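Local coordinates for protein beta-glucanase (Podospora anserina, PDB 4LE4) that probably hydrolyses beta-glucans as a fungal glycoside hydrolase of family 131, and is captured here in complex with cellotriose, at residues W21-G24 with N25-G28; N73-N76 with M77-E81; E168-F171 with A172-T175. All blocks are in the same frame, centred on the assembly; numbering follows the deposited sequence.

The three contacts illustrate how connections in a sandwich of two antiparallel sheets, in the manner of the concanavalin clan, are shaped by contacts between residues close in sequence. Contact 1 turns the loop that leads into strand 30-34. Contact 2 opens strand 78-84, which pairs with strand 30-34, so the two lead into neighbouring strands of one sheet although their centres lie 21 Å apart and their nearest atoms about 9 Å. Contact 3 closes a hairpin in the other sheet, its centre 29 Å from that of either of the others. None touches another. They represent three solutions: a tryptophan-backed turn, a chain of polar side chains, and an aspartate whose carbonyl and carboxylate collect the amides of a hairpin turn.

Contact 1 (W21-G24 with N25-G28); sequences WSWG and NQVG
Trp21 and Gln26 flank a tight surface turn in the loop between strands 2-6 and 30-34, a local contact built on a type I beta turn from Ser22 to Asn25. The two ends of the turn exchange backbone hydrogen bonds, Asn25 N to Ser22 O at 3.0 Å and Ser22 N to Asn25 O at 3.1 Å, giving a single antiparallel bridge. Beyond it Gln26 centres an inverse gamma turn.

The indole of Trp21 runs alongside the side chain of Gln26, the two extending in one direction. With CG anti to the backbone N (chi1 -174°), its NE1 comes 3.4 Å from Gln26 CA, while Val27 O meets the ring edge at CD1, 3.3 Å off. NE1 itself is hydrogen-bonded to Gln85. Trp21 also sends CH2 over the centre of one face of Trp23, whose ring meets Tyr33. Without the indole, with an alanine here, Gln26 is likely to lose its flanking ring, Trp23 the group over its face, and Gln85 its donor.

The extended Gln26 chain reaches back over the turn, where NE2 donates in the carbonyl plane to a lone pair of Trp23 O at 3.0 Å.

Contact 2 (N73-N76 with M77-E81); sequences NGQN and MRRTE
Gln75 and Arg79 join the loop after strand 61-66 to the beginning of strand 78-84 in the antiparallel sandwich, and their meeting shows side chains four residues apart bonding across a strand entry. Arg79 NH1 donates to Gln75 OE1 at 2.9 Å, nearly straight at 163°, and lands on a lone pair in the carbonyl plane. Amide and guanidinium are almost coplanar, 5° apart, and the oxygen lies at the guanidinium edge, near its plane. The same OE1 accepts from a water that also donates to Met77 O at 2.6 Å, tying the amide to the backbone just before the strand. Met77, bent at chi2 and chi3, folds back across Gln75 and brings CE to 3.8 Å from Gln75 OE1, while its SD lies near Asn76 OD1.

One step further out, a salt bridge to Glu81 helps fix the rotation of the arginine, whose NH1 Gln75 already holds. A bend at chi3 (78°) turns the guanidinium so that one end serves the loop and another side the strand. Met77, Arg79 and Glu81, every second residue, lie on the same side of the chain, where all three touch Leu210 of strand 209-211; Phe119 also packs on Arg79 and Glu81. The carboxylate has a further partner in His206, which meets Glu81 OE1. Arg78 leaves in another direction, forming a salt bridge to Glu211.

Three guanidinium nitrogens are thus engaged, NH1 by the loop and the other two by the strand. The salt bridge is side-on, one nitrogen to each oxygen: Arg79 NH2 reaches the syn lone pair of Glu81 OE1 at 2.9 Å, and Arg79 NE closes on Glu81 OE2 at 2.6 Å, with that oxygen lying in the guanidinium plane.

Contact 3 (E168-F171 with A172-T175); sequences EIDF and AAGT
OD1 of Asp170 receives the backbone of the turn that follows it: Ala172 N reaches OD1 at 3.0 Å from the anti side, 27° out of the carboxylate plane, and Ala173 N makes a weak, longer bond to the same oxygen. The methyl of Ala173 comes up to the other oxygen, its CB 3.6 Å from Asp170 OD2. The neighbouring flat group, the ring of Phe171, carries CG2 of Ile169 over the centre of one face, 3.4 Å above it. This pair meets Phe124, Thr198 and Tyr97, whereas Asp170 and Thr175 share the other side of the sheet.

The setting is a beta hairpin joining strands 163-170 and 175-182, closed by a G1 beta bulge in which Gly174 and Thr175 both face Asp170. Asp170 N donates to Thr175 O at 3.0 Å, and Thr175 N returns a bond to Asp170 O. That carbonyl accepts a second N-H, with Gly174 N 2.8 Å from Asp170 O, as the bulge requires. Gly174 has a positive phi of 74°, a backbone shape that favours glycine.

Asp170 sets CG anti to its own nitrogen (chi1 -171°), which swings the carboxylate toward the turn and completes an Asx turn through Ala172 N. On the same side, Thr175 places OG1 3.4 Å from Asp170 CB, and a water joins that hydroxyl to Glu168 O. Glu168 directs its carboxylate elsewhere, to Trp179 and Arg189.

One residue therefore gathers four backbone amides, two on its carbonyl and two, one of them weakly, on its carboxylate. N-H groups converging on OD1 would probably favour the ionised form of Asp170 and make its side chain part of the hairpin's closure.

Contact 1 (W21-G24 with N25-G28)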
# COMPACT_ATOMS: atom_id res chain seq x y z
N TRP A 21 -12.23 -3.17 -15.37
CA TRP A 21 -11.34 -4.32 -15.42
C TRP A 21 -12.07 -5.62 -15.16
O TRP A 21 -12.97 -5.67 -14.33
CB TRP A 21 -10.24 -4.16 -14.37
CG TRP A 21 -9.20 -5.22 -14.44
CD1 TRP A 21 -8.00 -5.15 -15.10
CD2 TRP A 21 -9.23 -6.51 -13.82
NE1 TRP A 21 -7.30 -6.30 -14.92
CE2 TRP A 21 -8.02 -7.16 -14.14
CE3 TRP A 21 -10.17 -7.18 -13.02
CZ2 TRP A 21 -7.72 -8.45 -13.69
CZ3 TRP A 21 -9.87 -8.46 -12.57
CH2 TRP A 21 -8.65 -9.08 -12.91
N SER A 22 -11.67 -6.67 -15.87
CA SER A 22 -12.23 -8.02 -15.70
C SER A 22 -11.19 -9.00 -16.19
O SER A 22 -10.29 -8.64 -16.94
CB SER A 22 -13.52 -8.21 -16.52
OG SER A 22 -13.21 -8.30 -17.89
N TRP A 23 -11.31 -10.26 -15.77
CA TRP A 23 -10.35 -11.26 -16.21
C TRP A 23 -10.30 -11.35 -17.74
O TRP A 23 -9.23 -11.48 -18.32
CB TRP A 23 -10.69 -12.62 -15.60
CG TRP A 23 -10.36 -12.69 -14.14
CD1 TRP A 23 -11.24 -12.82 -13.10
CD2 TRP A 23 -9.05 -12.65 -13.56
NE1 TRP A 23 -10.55 -12.86 -11.90
CE2 TRP A 23 -9.21 -12.76 -12.15
CE3 TRP A 23 -7.76 -12.53 -14.08
CZ2 TRP A 23 -8.13 -12.76 -11.27
CZ3 TRP A 23 -6.68 -12.52 -13.20
CH2 TRP A 23 -6.87 -12.64 -11.81
N GLY A 24 -11.47 -11.23 -18.36
CA GLY A 24 -11.54 -11.31 -19.81
C GLY A 24 -11.19 -10.04 -20.55
O GLY A 24 -11.05 -10.05 -21.77
N ASN A 25 -11.04 -8.94 -19.82
CA ASN A 25 -10.70 -7.66 -20.42
C ASN A 25 -9.89 -6.90 -19.37
O ASN A 25 -10.41 -6.03 -18.66
CB ASN A 25 -11.97 -6.88 -20.77
CG ASN A 25 -11.72 -5.77 -21.76
OD1 ASN A 25 -12.51 -4.83 -21.88
ND2 ASN A 25 -10.61 -5.86 -22.49
N GLN A 26 -8.62 -7.25 -19.27
CA GLN A 26 -7.72 -6.67 -18.28
C GLN A 26 -7.21 -5.28 -18.64
O GLN A 26 -6.02 -5.07 -18.85
CB GLN A 26 -6.57 -7.65 -18.05
CG GLN A 26 -7.06 -8.96 -17.44
CD GLN A 26 -5.98 -10.02 -17.32
OE1 GLN A 26 -4.79 -9.70 -17.22
NE2 GLN A 26 -6.38 -11.29 -17.30
N VAL A 27 -8.12 -4.31 -18.69
CA VAL A 27 -7.76 -2.95 -19.04
C VAL A 27 -7.53 -2.05 -17.83
O VAL A 27 -7.99 -2.33 -16.73
CB VAL A 27 -8.86 -2.28 -19.89
CG1 VAL A 27 -9.05 -3.01 -21.22
CG2 VAL A 27 -10.15 -2.25 -19.09
N GLY A 28 -6.86 -0.93 -18.07
CA GLY A 28 -6.61 0.02 -17.01
C GLY A 28 -5.37 -0.33 -16.21
O GLY A 28 -4.70 -1.32 -16.50

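Contact 2 (N73-N76 with M77-E81)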
# COMPACT_ATOMS: atom_id res chain seq x y z
N ASN A 73 -13.70 -14.34 -1.21
CA ASN A 73 -13.57 -15.78 -1.40
C ASN A 73 -13.80 -16.61 -0.14
O ASN A 73 -13.06 -17.55 0.11
CB ASN A 73 -12.17 -16.05 -1.95
CG ASN A 73 -12.04 -17.39 -2.64
OD1 ASN A 73 -10.94 -17.83 -2.95
ND2 ASN A 73 -13.16 -18.05 -2.88
N GLY A 74 -14.79 -16.26 0.66
CA GLY A 74 -15.04 -17.04 1.86
C GLY A 74 -13.97 -17.05 2.94
O GLY A 74 -14.03 -17.88 3.85
N GLN A 75 -13.00 -16.14 2.88
CA GLN A 75 -11.95 -16.09 3.90
C GLN A 75 -12.42 -15.35 5.15
O GLN A 75 -13.37 -14.58 5.11
CB GLN A 75 -10.72 -15.37 3.35
CG GLN A 75 -10.25 -15.94 2.06
CD GLN A 75 -9.06 -15.20 1.50
OE1 GLN A 75 -8.94 -13.97 1.61
NE2 GLN A 75 -8.16 -15.94 0.85
N ASN A 76 -11.70 -15.54 6.26
CA ASN A 76 -12.06 -14.91 7.54
C ASN A 76 -11.24 -13.65 7.87
O ASN A 76 -11.36 -13.09 8.97
CB ASN A 76 -11.88 -15.93 8.65
CG ASN A 76 -10.57 -16.64 8.55
OD1 ASN A 76 -9.50 -16.01 8.69
ND2 ASN A 76 -10.61 -17.95 8.27
N MET A 77 -10.40 -13.24 6.93
CA MET A 77 -9.61 -12.00 7.06
C MET A 77 -10.36 -10.96 6.20
O MET A 77 -10.92 -11.32 5.16
CB MET A 77 -8.19 -12.13 6.42
CG MET A 77 -7.34 -13.32 6.81
SD MET A 77 -7.43 -14.71 5.64
CE MET A 77 -6.33 -14.26 4.40
N ARG A 78 -10.38 -9.69 6.61
CA ARG A 78 -11.03 -8.63 5.79
C ARG A 78 -9.98 -8.12 4.80
O ARG A 78 -8.82 -7.93 5.17
CB ARG A 78 -11.46 -7.42 6.62
CG ARG A 78 -12.31 -7.74 7.81
CD ARG A 78 -12.14 -6.61 8.86
NE ARG A 78 -13.19 -5.68 8.58
CZ ARG A 78 -13.46 -4.53 9.19
NH1 ARG A 78 -12.72 -4.02 10.18
NH2 ARG A 78 -14.56 -3.92 8.79
N ARG A 79 -10.38 -7.86 3.56
CA ARG A 79 -9.44 -7.38 2.54
C ARG A 79 -10.08 -6.48 1.50
O ARG A 79 -11.19 -6.72 1.08
CB ARG A 79 -8.85 -8.57 1.74
CG ARG A 79 -8.20 -9.66 2.58
CD ARG A 79 -7.90 -10.87 1.72
NE ARG A 79 -6.71 -10.65 0.92
CZ ARG A 79 -6.05 -11.63 0.30
NH1 ARG A 79 -6.49 -12.89 0.39
NH2 ARG A 79 -4.97 -11.34 -0.41
N THR A 80 -9.33 -5.47 1.07
CA THR A 80 -9.72 -4.58 -0.02
C THR A 80 -8.35 -4.31 -0.63
O THR A 80 -7.52 -3.59 -0.04
CB THR A 80 -10.34 -3.25 0.42
OG1 THR A 80 -11.60 -3.48 1.07
CG2 THR A 80 -10.58 -2.38 -0.80
N GLU A 81 -8.10 -4.91 -1.78
CA GLU A 81 -6.78 -4.78 -2.41
C GLU A 81 -6.88 -4.60 -3.92
O GLU A 81 -7.78 -5.14 -4.55
CB GLU A 81 -5.95 -6.06 -2.11
CG GLU A 81 -5.72 -6.29 -0.62
CD GLU A 81 -5.55 -7.77 -0.26
OE1 GLU A 81 -5.06 -8.55 -1.12
OE2 GLU A 81 -5.92 -8.14 0.88
O HOH W 1 -10.80 -11.71 2.56

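Contact 3 (E168-F171 with A172-T175)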
# COMPACT_ATOMS: atom_id res chain seq x y z
N GLU A 168 12.98 -0.57 -1.96
CA GLU A 168 14.08 -0.67 -2.94
C GLU A 168 14.28 -2.17 -3.07
O GLU A 168 14.88 -2.81 -2.20
CB GLU A 168 15.34 -0.00 -2.38
CG GLU A 168 16.58 -0.28 -3.26
CD GLU A 168 17.83 0.48 -2.85
OE1 GLU A 168 17.87 1.07 -1.76
OE2 GLU A 168 18.80 0.46 -3.65
N ILE A 169 13.77 -2.76 -4.15
CA ILE A 169 13.88 -4.19 -4.26
C ILE A 169 14.86 -4.61 -5.37
O ILE A 169 14.76 -4.12 -6.48
CB ILE A 169 12.49 -4.80 -4.57
CG1 ILE A 169 11.45 -4.25 -3.56
CG2 ILE A 169 12.56 -6.35 -4.52
CD1 ILE A 169 10.07 -4.82 -3.70
N ASP A 170 15.79 -5.49 -5.03
CA ASP A 170 16.70 -6.02 -6.04
C ASP A 170 16.27 -7.47 -6.18
O ASP A 170 16.65 -8.31 -5.36
CB ASP A 170 18.16 -5.97 -5.58
CG ASP A 170 19.13 -6.32 -6.72
OD1 ASP A 170 18.72 -7.04 -7.66
OD2 ASP A 170 20.30 -5.88 -6.66
N PHE A 171 15.48 -7.77 -7.21
CA PHE A 171 14.99 -9.13 -7.40
C PHE A 171 16.08 -10.12 -7.84
O PHE A 171 15.89 -11.32 -7.77
CB PHE A 171 13.86 -9.13 -8.41
CG PHE A 171 12.60 -8.48 -7.92
CD1 PHE A 171 11.68 -9.20 -7.16
CD2 PHE A 171 12.32 -7.15 -8.22
CE1 PHE A 171 10.49 -8.61 -6.70
CE2 PHE A 171 11.14 -6.54 -7.78
CZ PHE A 171 10.21 -7.29 -7.01
N ALA A 172 17.22 -9.60 -8.27
CA ALA A 172 18.31 -10.48 -8.70
C ALA A 172 19.12 -10.92 -7.48
O ALA A 172 19.44 -12.10 -7.34
CB ALA A 172 19.19 -9.77 -9.70
N ALA A 173 19.43 -9.98 -6.60
CA ALA A 173 20.18 -10.26 -5.40
C ALA A 173 19.30 -10.80 -4.27
O ALA A 173 19.80 -11.41 -3.32
CB ALA A 173 20.86 -9.01 -4.93
N GLY A 174 18.00 -10.56 -4.36
CA GLY A 174 17.13 -11.01 -3.28
C GLY A 174 17.29 -10.15 -2.05
O GLY A 174 17.54 -10.64 -0.94
N THR A 175 17.18 -8.83 -2.22
CA THR A 175 17.30 -7.91 -1.09
C THR A 175 16.23 -6.84 -1.17
O THR A 175 15.72 -6.54 -2.24
CB THR A 175 18.67 -7.16 -1.06
OG1 THR A 175 18.81 -6.33 -2.22
CG2 THR A 175 19.83 -8.15 -0.99
O HOH W 2 17.64 -3.96 -2.44